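Local coordinates for protein endo-1,3-beta-glucanase, family GH16 (Zobellia galactanivorans, PDB 4CRQ) that probably hydrolyses internal 1,3-beta-glucosidic bonds of laminarin, as the calcium-binding catalytic module of a modular family GH16 laminarinase, at residues A[10-15]-A[44-50]; A[17-22]-A[68-74]; A[82-86]-A[97-101]. The protein carries 1 engineered substitution. All blocks are in the same frame, centred on the assembly; numbering follows the deposited sequence.

Contact 1 of 3, residues A[10-15]-A[44-50]; sequences EFDDGI and AVENGNL. With CA (calcium ion), chain C.
The calcium site lies where the loop 10-15 meets the type I' turn E46-N49 of a beta hairpin: E10 O and G48 O each bind the calcium ion at 2.3 Å. D225 O from strand 220-231 joins them, and waters 1, 3 and 4 also bind. Two carboxylates steady the shell indirectly: E10 OE1 accepts from water 1 and is also salt-bridged to R228, with OE2 accepting from Q8 NE2, while D12 OD1 accepts from water 3. Water 2 links the backbones away from the metal, donating to D12 O and accepting from G48 N. Beside the site, around F11 and L50, the packing is apolar. L50 CB sits 3.6 Å above the centre of the F11 ring, almost on its normal. The fork at CG of L50 (chi1 169°, chi2 67°) sends CD2 to F11 CZ and CD1 to within 3.6 Å of I15 CD1. V45 spreads its two methyls, CG1 against F11 O at 3.3 Å and CG2 against I15 CG1 at 3.7 Å. The carbonyl oxygens E10 O and G48 O, 3.3 Å apart, would be expected to repel each other; the shared cation makes their closeness favourable and ties the loop to the hairpin.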
loop_
_atom_site.group_PDB
_atom_site.type_symbol
_atom_site.label_atom_id
_atom_site.label_comp_id
_atom_site.label_asym_id
_atom_site.label_seq_id
_atom_site.Cartn_x
_atom_site.Cartn_y
_atom_site.Cartn_z
ATOM N N GLU A 10 -13.606 0.095 9.449
ATOM C CA GLU A 10 -13.524 1.341 10.238
ATOM C C GLU A 10 -12.598 1.210 11.459
ATOM O O GLU A 10 -12.340 2.212 12.130
ATOM C CB GLU A 10 -14.924 1.757 10.728
ATOM C CG GLU A 10 -15.925 1.996 9.598
ATOM C CD GLU A 10 -15.532 3.126 8.653
ATOM O OE1 GLU A 10 -15.122 4.205 9.153
ATOM O OE2 GLU A 10 -15.646 2.950 7.419
ATOM N N PHE A 11 -12.126 -0.011 11.755
ATOM C CA PHE A 11 -11.241 -0.252 12.913
ATOM C C PHE A 11 -11.821 0.303 14.232
ATOM O O PHE A 11 -11.079 0.868 15.042
ATOM C CB PHE A 11 -9.812 0.298 12.607
ATOM C CG PHE A 11 -9.202 -0.298 11.363
ATOM C CD1 PHE A 11 -8.850 -1.653 11.321
ATOM C CD2 PHE A 11 -9.009 0.491 10.223
ATOM C CE1 PHE A 11 -8.299 -2.205 10.166
ATOM C CE2 PHE A 11 -8.433 -0.047 9.049
ATOM C CZ PHE A 11 -8.096 -1.411 9.031
ATOM N N ASP A 12 -13.142 0.150 14.451
ATOM C CA ASP A 12 -13.758 0.728 15.661
ATOM C C ASP A 12 -13.099 0.264 16.958
ATOM O O ASP A 12 -12.689 1.094 17.779
ATOM C CB ASP A 12 -15.269 0.467 15.723
ATOM C CG ASP A 12 -16.049 1.185 14.634
ATOM O OD1 ASP A 12 -15.603 2.209 14.072
ATOM O OD2 ASP A 12 -17.164 0.709 14.341
ATOM N N ASP A 13 -12.986 -1.053 17.120
ATOM C CA ASP A 13 -12.448 -1.660 18.361
ATOM C C ASP A 13 -11.448 -2.777 18.118
ATOM O O ASP A 13 -10.689 -3.154 19.037
ATOM C CB ASP A 13 -13.609 -2.169 19.228
ATOM C CG ASP A 13 -14.460 -1.040 19.814
ATOM O OD1 ASP A 13 -13.932 -0.238 20.625
ATOM O OD2 ASP A 13 -15.666 -0.961 19.471
ATOM N N GLY A 14 -11.461 -3.301 16.893
ATOM C CA GLY A 14 -10.524 -4.319 16.472
ATOM C C GLY A 14 -10.354 -4.328 14.973
ATOM O O GLY A 14 -10.969 -3.520 14.237
ATOM N N ILE A 15 -9.503 -5.243 14.522
ATOM C CA ILE A 15 -9.204 -5.404 13.101
ATOM C C ILE A 15 -10.329 -6.266 12.547
ATOM O O ILE A 15 -10.707 -7.287 13.181
ATOM C CB ILE A 15 -7.777 -5.969 12.866
ATOM C CG1 ILE A 15 -6.745 -4.956 13.427
ATOM C CG2 ILE A 15 -7.547 -6.278 11.383
ATOM C CD1 ILE A 15 -5.265 -5.299 13.331
ATOM N N ALA A 44 -2.256 -3.298 15.659
ATOM C CA ALA A 44 -3.220 -3.220 16.766
ATOM C C ALA A 44 -4.242 -2.153 16.451
ATOM O O ALA A 44 -4.097 -1.459 15.465
ATOM C CB ALA A 44 -2.504 -2.912 18.085
ATOM N N VAL A 45 -5.293 -2.023 17.256
ATOM C CA VAL A 45 -6.251 -0.935 17.084
ATOM C C VAL A 45 -6.214 -0.102 18.356
ATOM O O VAL A 45 -6.210 -0.659 19.466
ATOM C CB VAL A 45 -7.676 -1.449 16.749
ATOM C CG1 VAL A 45 -8.785 -0.411 16.983
ATOM C CG2 VAL A 45 -7.704 -1.900 15.305
ATOM N N GLU A 46 -6.179 1.217 18.173
ATOM C CA GLU A 46 -6.215 2.183 19.276
ATOM C C GLU A 46 -7.076 3.343 18.846
ATOM O O GLU A 46 -6.849 3.892 17.761
ATOM C CB GLU A 46 -4.825 2.733 19.634
ATOM C CG GLU A 46 -3.794 1.755 20.179
ATOM C CD GLU A 46 -2.502 2.460 20.602
ATOM O OE1 GLU A 46 -2.515 3.211 21.606
ATOM O OE2 GLU A 46 -1.466 2.270 19.942
ATOM N N ASN A 47 -8.055 3.713 19.680
ATOM C CA ASN A 47 -8.903 4.909 19.436
ATOM C C ASN A 47 -9.475 4.986 18.016
ATOM O O ASN A 47 -9.390 6.033 17.347
ATOM C CB ASN A 47 -8.120 6.201 19.788
ATOM C CG ASN A 47 -7.599 6.203 21.216
ATOM O OD1 ASN A 47 -8.312 5.847 22.158
ATOM N ND2 ASN A 47 -6.347 6.601 21.380
ATOM N N GLY A 48 -10.038 3.869 17.554
ATOM C CA GLY A 48 -10.649 3.819 16.224
ATOM C C GLY A 48 -9.704 3.800 15.037
ATOM O O GLY A 48 -10.146 4.015 13.905
ATOM N N ASN A 49 -8.419 3.548 15.269
ATOM C CA ASN A 49 -7.474 3.466 14.187
ATOM C C ASN A 49 -6.762 2.128 14.205
ATOM O O ASN A 49 -6.421 1.615 15.305
ATOM C CB ASN A 49 -6.339 4.514 14.338
ATOM C CG ASN A 49 -6.790 5.931 14.087
ATOM O OD1 ASN A 49 -6.601 6.449 13.007
ATOM N ND2 ASN A 49 -7.401 6.557 15.076
ATOM N N LEU A 50 -6.500 1.590 13.017
ATOM C CA LEU A 50 -5.446 0.591 12.880
ATOM C C LEU A 50 -4.103 1.300 13.132
ATOM O O LEU A 50 -3.843 2.386 12.596
ATOM C CB LEU A 50 -5.433 -0.016 11.474
ATOM C CG LEU A 50 -4.241 -0.891 11.053
ATOM C CD1 LEU A 50 -4.254 -2.171 11.880
ATOM C CD2 LEU A 50 -4.270 -1.161 9.550
HETATM CA CA CA C . -11.840 4.460 12.459
HETATM O O HOH W 1 -13.596 5.201 11.113
HETATM O O HOH W 2 -10.627 1.708 19.465
HETATM O O HOH W 3 -13.593 3.754 14.216
HETATM O O HOH W 4 -12.568 6.215 14.135
#

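Contact 2 of 3, residues A[17-22]-A[68-74]; sequences PDWVFE and RMKTQGR. With ACT (acetate ion), chain F.
The W19 indole is held between two methyl groups, CE of M69 3.6 Å above one face and CG2 of T71 3.7 Å above the other, both offset toward the rim. K70 N lies in plane at its edge. M69 bends at its last torsion (chi3 65°), which carries CE over the five-membered ring; its CG packs on F21 CE2 at 3.4 Å, and the sulfur stands obliquely to both aromatics, a double Met-aromatic contact. The R74 guanidinium has V20 CG2 over one face, while NH1 donates to P17 O, which lies near the plane at the edge. Backbone bonds of the antiparallel pairing include V20 N to K70 O, 2.7 Å, and K70 N to V20 O. On the face carrying V20, E22, R68 and K70, charges form a network: R68 NE donates to E22 OE1 at 2.7 Å in a salt bridge, meeting it from above the carboxylate plane, and K70 NZ makes a weak 3.5 Å bridge to E22 OE2. An acetate, probably from the crystallisation liquor, accepts from R68 NH2 and K70 NZ, and Q72 OE1 also takes a bond from K70 NZ. Strand 20-22 thus borders strand 62-70, which pairs in turn with strand 196-204, whose L200 touches W19; W30 of helix 29-33 packs on E22 and R68.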
loop_
_atom_site.group_PDB
_atom_site.type_symbol
_atom_site.label_atom_id
_atom_site.label_comp_id
_atom_site.label_asym_id
_atom_site.label_seq_id
_atom_site.Cartn_x
_atom_site.Cartn_y
_atom_site.Cartn_z
ATOM N N PRO A 17 -12.662 -8.772 9.843
ATOM C CA PRO A 17 -12.487 -10.195 9.470
ATOM C C PRO A 17 -11.797 -10.449 8.109
ATOM O O PRO A 17 -11.515 -11.639 7.795
ATOM C CB PRO A 17 -13.933 -10.729 9.467
ATOM C CG PRO A 17 -14.752 -9.542 9.110
ATOM C CD PRO A 17 -14.068 -8.335 9.709
ATOM N N ASP A 18 -11.536 -9.384 7.335
ATOM C CA ASP A 18 -11.035 -9.570 5.947
ATOM C C ASP A 18 -9.532 -9.420 5.757
ATOM O O ASP A 18 -9.052 -9.402 4.637
ATOM C CB ASP A 18 -11.846 -8.685 4.979
ATOM C CG ASP A 18 -13.303 -9.046 4.994
ATOM O OD1 ASP A 18 -13.600 -10.246 4.816
ATOM O OD2 ASP A 18 -14.150 -8.153 5.201
ATOM N N TRP A 19 -8.805 -9.342 6.865
ATOM C CA TRP A 19 -7.353 -9.203 6.807
ATOM C C TRP A 19 -6.579 -10.426 7.212
ATOM O O TRP A 19 -6.915 -11.095 8.193
ATOM C CB TRP A 19 -6.923 -8.050 7.699
ATOM C CG TRP A 19 -7.521 -6.721 7.314
ATOM C CD1 TRP A 19 -8.644 -6.105 7.864
ATOM C CD2 TRP A 19 -7.037 -5.783 6.277
ATOM N NE1 TRP A 19 -8.879 -4.889 7.260
ATOM C CE2 TRP A 19 -7.960 -4.637 6.300
ATOM C CE3 TRP A 19 -5.964 -5.778 5.360
ATOM C CZ2 TRP A 19 -7.802 -3.539 5.440
ATOM C CZ3 TRP A 19 -5.821 -4.672 4.500
ATOM C CH2 TRP A 19 -6.722 -3.575 4.543
ATOM N N VAL A 20 -5.529 -10.697 6.441
ATOM C CA VAL A 20 -4.539 -11.756 6.663
ATOM C C VAL A 20 -3.233 -11.044 6.962
ATOM O O VAL A 20 -2.877 -10.059 6.276
ATOM C CB VAL A 20 -4.401 -12.650 5.398
ATOM C CG1 VAL A 20 -3.239 -13.639 5.485
ATOM C CG2 VAL A 20 -5.716 -13.375 5.137
ATOM N N PHE A 21 -2.502 -11.531 7.957
ATOM C CA PHE A 21 -1.225 -10.924 8.366
ATOM C C PHE A 21 -0.081 -11.724 7.798
ATOM O O PHE A 21 -0.088 -12.949 7.865
ATOM C CB PHE A 21 -1.159 -10.857 9.891
ATOM C CG PHE A 21 -2.236 -9.988 10.463
ATOM C CD1 PHE A 21 -3.516 -10.522 10.727
ATOM C CD2 PHE A 21 -1.999 -8.628 10.718
ATOM C CE1 PHE A 21 -4.539 -9.721 11.240
ATOM C CE2 PHE A 21 -3.028 -7.821 11.239
ATOM C CZ PHE A 21 -4.294 -8.366 11.496
ATOM N N GLU A 22 0.893 -11.022 7.235
ATOM C CA GLU A 22 2.112 -11.659 6.716
ATOM C C GLU A 22 3.199 -11.582 7.775
ATOM O O GLU A 22 3.177 -10.691 8.633
ATOM C CB GLU A 22 2.517 -11.035 5.384
ATOM C CG GLU A 22 1.512 -11.428 4.308
ATOM C CD GLU A 22 1.825 -10.841 2.971
ATOM O OE1 GLU A 22 1.681 -9.628 2.808
ATOM O OE2 GLU A 22 2.205 -11.634 2.077
ATOM N N ARG A 68 2.445 -6.151 7.990
ATOM C CA ARG A 68 1.976 -6.154 6.615
ATOM C C ARG A 68 0.703 -6.994 6.599
ATOM O O ARG A 68 0.702 -8.145 7.054
ATOM C CB ARG A 68 3.043 -6.718 5.659
ATOM C CG ARG A 68 2.558 -6.896 4.214
ATOM C CD ARG A 68 3.750 -7.136 3.286
ATOM N NE ARG A 68 3.356 -7.704 1.988
ATOM C CZ ARG A 68 4.061 -7.584 0.851
ATOM N NH1 ARG A 68 5.197 -6.869 0.826
ATOM N NH2 ARG A 68 3.618 -8.161 -0.258
ATOM N N MET A 69 -0.375 -6.409 6.074
ATOM C CA MET A 69 -1.700 -7.021 6.071
ATOM C C MET A 69 -2.307 -6.984 4.688
ATOM O O MET A 69 -2.058 -6.043 3.957
ATOM C CB MET A 69 -2.603 -6.175 6.958
ATOM C CG MET A 69 -2.209 -6.048 8.397
ATOM S SD MET A 69 -3.019 -4.609 9.129
ATOM C CE MET A 69 -4.785 -5.010 9.079
ATOM N N LYS A 70 -3.112 -7.980 4.324
ATOM C CA LYS A 70 -3.723 -8.037 2.992
ATOM C C LYS A 70 -5.113 -8.625 3.095
ATOM O O LYS A 70 -5.387 -9.359 4.050
ATOM C CB LYS A 70 -2.804 -8.853 2.033
ATOM C CG LYS A 70 -2.631 -10.307 2.471
ATOM C CD LYS A 70 -1.667 -11.112 1.605
ATOM C CE LYS A 70 -1.529 -12.529 2.141
ATOM N NZ LYS A 70 -0.664 -13.369 1.260
ATOM N N THR A 71 -5.969 -8.313 2.113
ATOM C CA THR A 71 -7.310 -8.887 2.079
ATOM C C THR A 71 -7.362 -10.097 1.131
ATOM O O THR A 71 -8.454 -10.600 0.838
ATOM C CB THR A 71 -8.382 -7.845 1.667
ATOM O OG1 THR A 71 -8.185 -7.441 0.309
ATOM C CG2 THR A 71 -8.336 -6.628 2.570
ATOM N N GLN A 72 -6.201 -10.553 0.640
ATOM C CA GLN A 72 -6.144 -11.705 -0.283
ATOM C C GLN A 72 -6.964 -12.913 0.192
ATOM O O GLN A 72 -6.787 -13.348 1.342
ATOM C CB GLN A 72 -4.690 -12.087 -0.568
ATOM C CG GLN A 72 -4.527 -13.231 -1.565
ATOM C CD GLN A 72 -3.070 -13.529 -1.829
ATOM O OE1 GLN A 72 -2.213 -13.270 -0.975
ATOM N NE2 GLN A 72 -2.772 -14.067 -3.012
ATOM N N GLY A 73 -7.853 -13.420 -0.677
ATOM C CA GLY A 73 -8.712 -14.576 -0.367
ATOM C C GLY A 73 -9.963 -14.263 0.452
ATOM O O GLY A 73 -10.793 -15.164 0.706
ATOM N N ARG A 74 -10.101 -13.002 0.876
ATOM C CA ARG A 74 -11.244 -12.558 1.693
ATOM C C ARG A 74 -12.025 -11.447 1.030
ATOM O O ARG A 74 -13.277 -11.484 1.058
ATOM C CB ARG A 74 -10.803 -12.169 3.117
ATOM C CG ARG A 74 -10.070 -13.323 3.775
ATOM C CD ARG A 74 -9.847 -13.179 5.241
ATOM N NE ARG A 74 -9.154 -14.353 5.784
ATOM C CZ ARG A 74 -8.851 -14.488 7.071
ATOM N NH1 ARG A 74 -9.183 -13.521 7.944
ATOM N NH2 ARG A 74 -8.224 -15.577 7.496
HETATM C C ACT F . 1.593 -11.434 -1.134
HETATM O O ACT F . 1.906 -10.649 -0.215
HETATM O OXT ACT F . 1.161 -12.613 -0.990
HETATM C CH3 ACT F . 1.759 -10.907 -2.504
HETATM O O HOH W 5 2.159 -8.418 9.966
#

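Contact 3 of 3, residues A[82-86]-A[97-101]; sequences IEARI and AFWML
F98 and A84 meet across the core of the beta-sandwich jelly roll characteristic of GH16 enzymes, where strand 80-87 of one layer faces strand 94-102 of the other. The short segments are 8.7 Å apart at their axes and run nearly antiparallel, 162° between directions, a spacing that suits facing layers joined through side chains. The F98 ring is the main wedge. Its CG is anti to the backbone N (chi1 167°), and the ring reaches across to the opposing backbone. A84 CB lies over one face, 3.5 Å above the plane and offset toward the rim, in a CH-pi contact. E83 N is in plane at the edge, and the ring tip CZ approaches E83 C to 3.5 Å, so the aromatic packs against main chain as well as a methyl. Two isoleucines border this wedge: I86 sends CD1 to the F98 CB at 4.0 Å, crossing the phenylalanine side chain obliquely, and I82 brings CG2 to CZ. I82 also faces M100, the two side chains reaching toward each other tip to tip. Beyond these, I118 touches I82, F98 and M100, while V227 and L200 touch F98 from strands 220-231 and 196-204. R85 and W99 point away from the opposing strand: R85 salt-bridges D225 and makes a cation-pi contact with Y156, and W99 NE1 bonds N201 OD1. The single methyl of A84 lets the ring come close to the backbone, F98 CE2 lying 3.5 Å from A84 N. M100 bends at its last torsion (chi3 79°), which sets CE 4.0 Å from I82 CG1, while its SD lies 3.9 Å from I82 CD1.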
loop_
_atom_site.group_PDB
_atom_site.type_symbol
_atom_site.label_atom_id
_atom_site.label_comp_id
_atom_site.label_asym_id
_atom_site.label_seq_id
_atom_site.Cartn_x
_atom_site.Cartn_y
_atom_site.Cartn_z
ATOM N N ILE A 82 -11.102 3.376 -4.229
ATOM C CA ILE A 82 -10.494 2.634 -3.119
ATOM C C ILE A 82 -9.708 3.670 -2.335
ATOM O O ILE A 82 -8.789 4.348 -2.895
ATOM C CB ILE A 82 -9.595 1.474 -3.610
ATOM C CG1 ILE A 82 -10.415 0.452 -4.441
ATOM C CG2 ILE A 82 -8.893 0.757 -2.441
ATOM C CD1 ILE A 82 -10.208 0.564 -5.929
ATOM N N GLU A 83 -10.018 3.815 -1.051
ATOM C CA GLU A 83 -9.418 4.897 -0.285
ATOM C C GLU A 83 -9.168 4.594 1.175
ATOM O O GLU A 83 -9.744 3.662 1.743
ATOM C CB GLU A 83 -10.329 6.106 -0.368
ATOM C CG GLU A 83 -11.669 6.041 0.351
ATOM C CD GLU A 83 -12.431 7.317 0.093
ATOM O OE1 GLU A 83 -11.816 8.400 0.014
ATOM O OE2 GLU A 83 -13.642 7.286 -0.036
ATOM N N ALA A 84 -8.329 5.394 1.799
ATOM C CA ALA A 84 -8.018 5.245 3.208
ATOM C C ALA A 84 -7.684 6.616 3.775
ATOM O O ALA A 84 -7.152 7.496 3.054
ATOM C CB ALA A 84 -6.834 4.310 3.433
ATOM N N ARG A 85 -7.987 6.785 5.064
ATOM C CA ARG A 85 -7.696 8.031 5.792
ATOM C C ARG A 85 -6.505 7.675 6.692
ATOM O O ARG A 85 -6.639 6.878 7.613
ATOM C CB ARG A 85 -8.944 8.518 6.542
ATOM C CG ARG A 85 -8.702 9.801 7.351
ATOM C CD ARG A 85 -10.016 10.437 7.802
ATOM N NE ARG A 85 -9.736 11.741 8.420
ATOM C CZ ARG A 85 -9.429 11.922 9.703
ATOM N NH1 ARG A 85 -9.391 10.880 10.551
ATOM N NH2 ARG A 85 -9.174 13.153 10.161
ATOM N N ILE A 86 -5.332 8.264 6.402
ATOM C CA ILE A 86 -4.049 7.839 6.993
ATOM C C ILE A 86 -3.215 9.016 7.491
ATOM O O ILE A 86 -3.142 10.055 6.808
ATOM C CB ILE A 86 -3.209 7.064 5.931
ATOM C CG1 ILE A 86 -3.983 5.853 5.369
ATOM C CG2 ILE A 86 -1.859 6.558 6.483
ATOM C CD1 ILE A 86 -3.267 5.105 4.233
ATOM N N ALA A 97 2.955 2.069 2.939
ATOM C CA ALA A 97 2.242 1.953 1.653
ATOM C C ALA A 97 0.821 1.439 1.815
ATOM O O ALA A 97 0.557 0.688 2.755
ATOM C CB ALA A 97 3.016 1.048 0.672
ATOM N N PHE A 98 -0.051 1.848 0.885
ATOM C CA PHE A 98 -1.439 1.435 0.805
ATOM C C PHE A 98 -1.564 1.079 -0.663
ATOM O O PHE A 98 -1.382 1.944 -1.526
ATOM C CB PHE A 98 -2.316 2.616 1.193
ATOM C CG PHE A 98 -3.815 2.466 0.875
ATOM C CD1 PHE A 98 -4.557 1.258 1.068
ATOM C CD2 PHE A 98 -4.524 3.611 0.414
ATOM C CE1 PHE A 98 -5.937 1.203 0.786
ATOM C CE2 PHE A 98 -5.890 3.557 0.121
ATOM C CZ PHE A 98 -6.601 2.348 0.308
ATOM N N TRP A 99 -1.853 -0.188 -0.954
ATOM C CA TRP A 99 -1.750 -0.677 -2.328
ATOM C C TRP A 99 -2.592 -1.864 -2.649
ATOM O O TRP A 99 -3.352 -2.317 -1.789
ATOM C CB TRP A 99 -0.271 -0.911 -2.663
ATOM C CG TRP A 99 0.525 -1.785 -1.709
ATOM C CD1 TRP A 99 0.717 -1.635 -0.330
ATOM C CD2 TRP A 99 1.315 -2.954 -2.073
ATOM N NE1 TRP A 99 1.541 -2.614 0.166
ATOM C CE2 TRP A 99 1.931 -3.447 -0.834
ATOM C CE3 TRP A 99 1.560 -3.632 -3.266
ATOM C CZ2 TRP A 99 2.761 -4.570 -0.822
ATOM C CZ3 TRP A 99 2.393 -4.745 -3.247
ATOM C CH2 TRP A 99 2.982 -5.211 -2.052
ATOM N N MET A 100 -2.489 -2.370 -3.880
ATOM C CA MET A 100 -3.356 -3.466 -4.340
ATOM C C MET A 100 -2.572 -4.357 -5.273
ATOM O O MET A 100 -1.692 -3.882 -6.001
ATOM C CB MET A 100 -4.574 -2.922 -5.113
ATOM C CG MET A 100 -5.376 -1.857 -4.354
ATOM S SD MET A 100 -6.818 -1.287 -5.269
ATOM C CE MET A 100 -7.963 -2.627 -4.966
ATOM N N LEU A 101 -2.880 -5.645 -5.252
ATOM C CA LEU A 101 -2.269 -6.626 -6.173
ATOM C C LEU A 101 -3.338 -7.487 -6.832
ATOM O O LEU A 101 -4.360 -7.774 -6.195
ATOM C CB LEU A 101 -1.306 -7.541 -5.411
ATOM C CG LEU A 101 0.069 -6.984 -4.995
ATOM C CD1 LEU A 101 0.720 -7.861 -3.931
ATOM C CD2 LEU A 101 1.006 -6.798 -6.177
#

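In the fold
Contact 1 and contact 2 cross along the chain, their segments alternating, and contact 3 follows both. Their centres lie about 15 Å (1 to 2), about 16 Å (1 to 3) and about 13 Å (2 to 3) apart. L50 CD2 of contact 1 meets M69 SD of contact 2 where strands 49-59 and 62-70 are neighbours, and I15 CD1 of the loop separately touches F21 CZ. Contact 3 touches contact 2 through R68 NH2 and W99 CH2 but not contact 1. Strand 220-231 connects the surface to the core: it supplies D225 to the calcium site and pairs with strand 80-87. The three thus run from a calcium-bound surface site to the buried interior of the jelly roll.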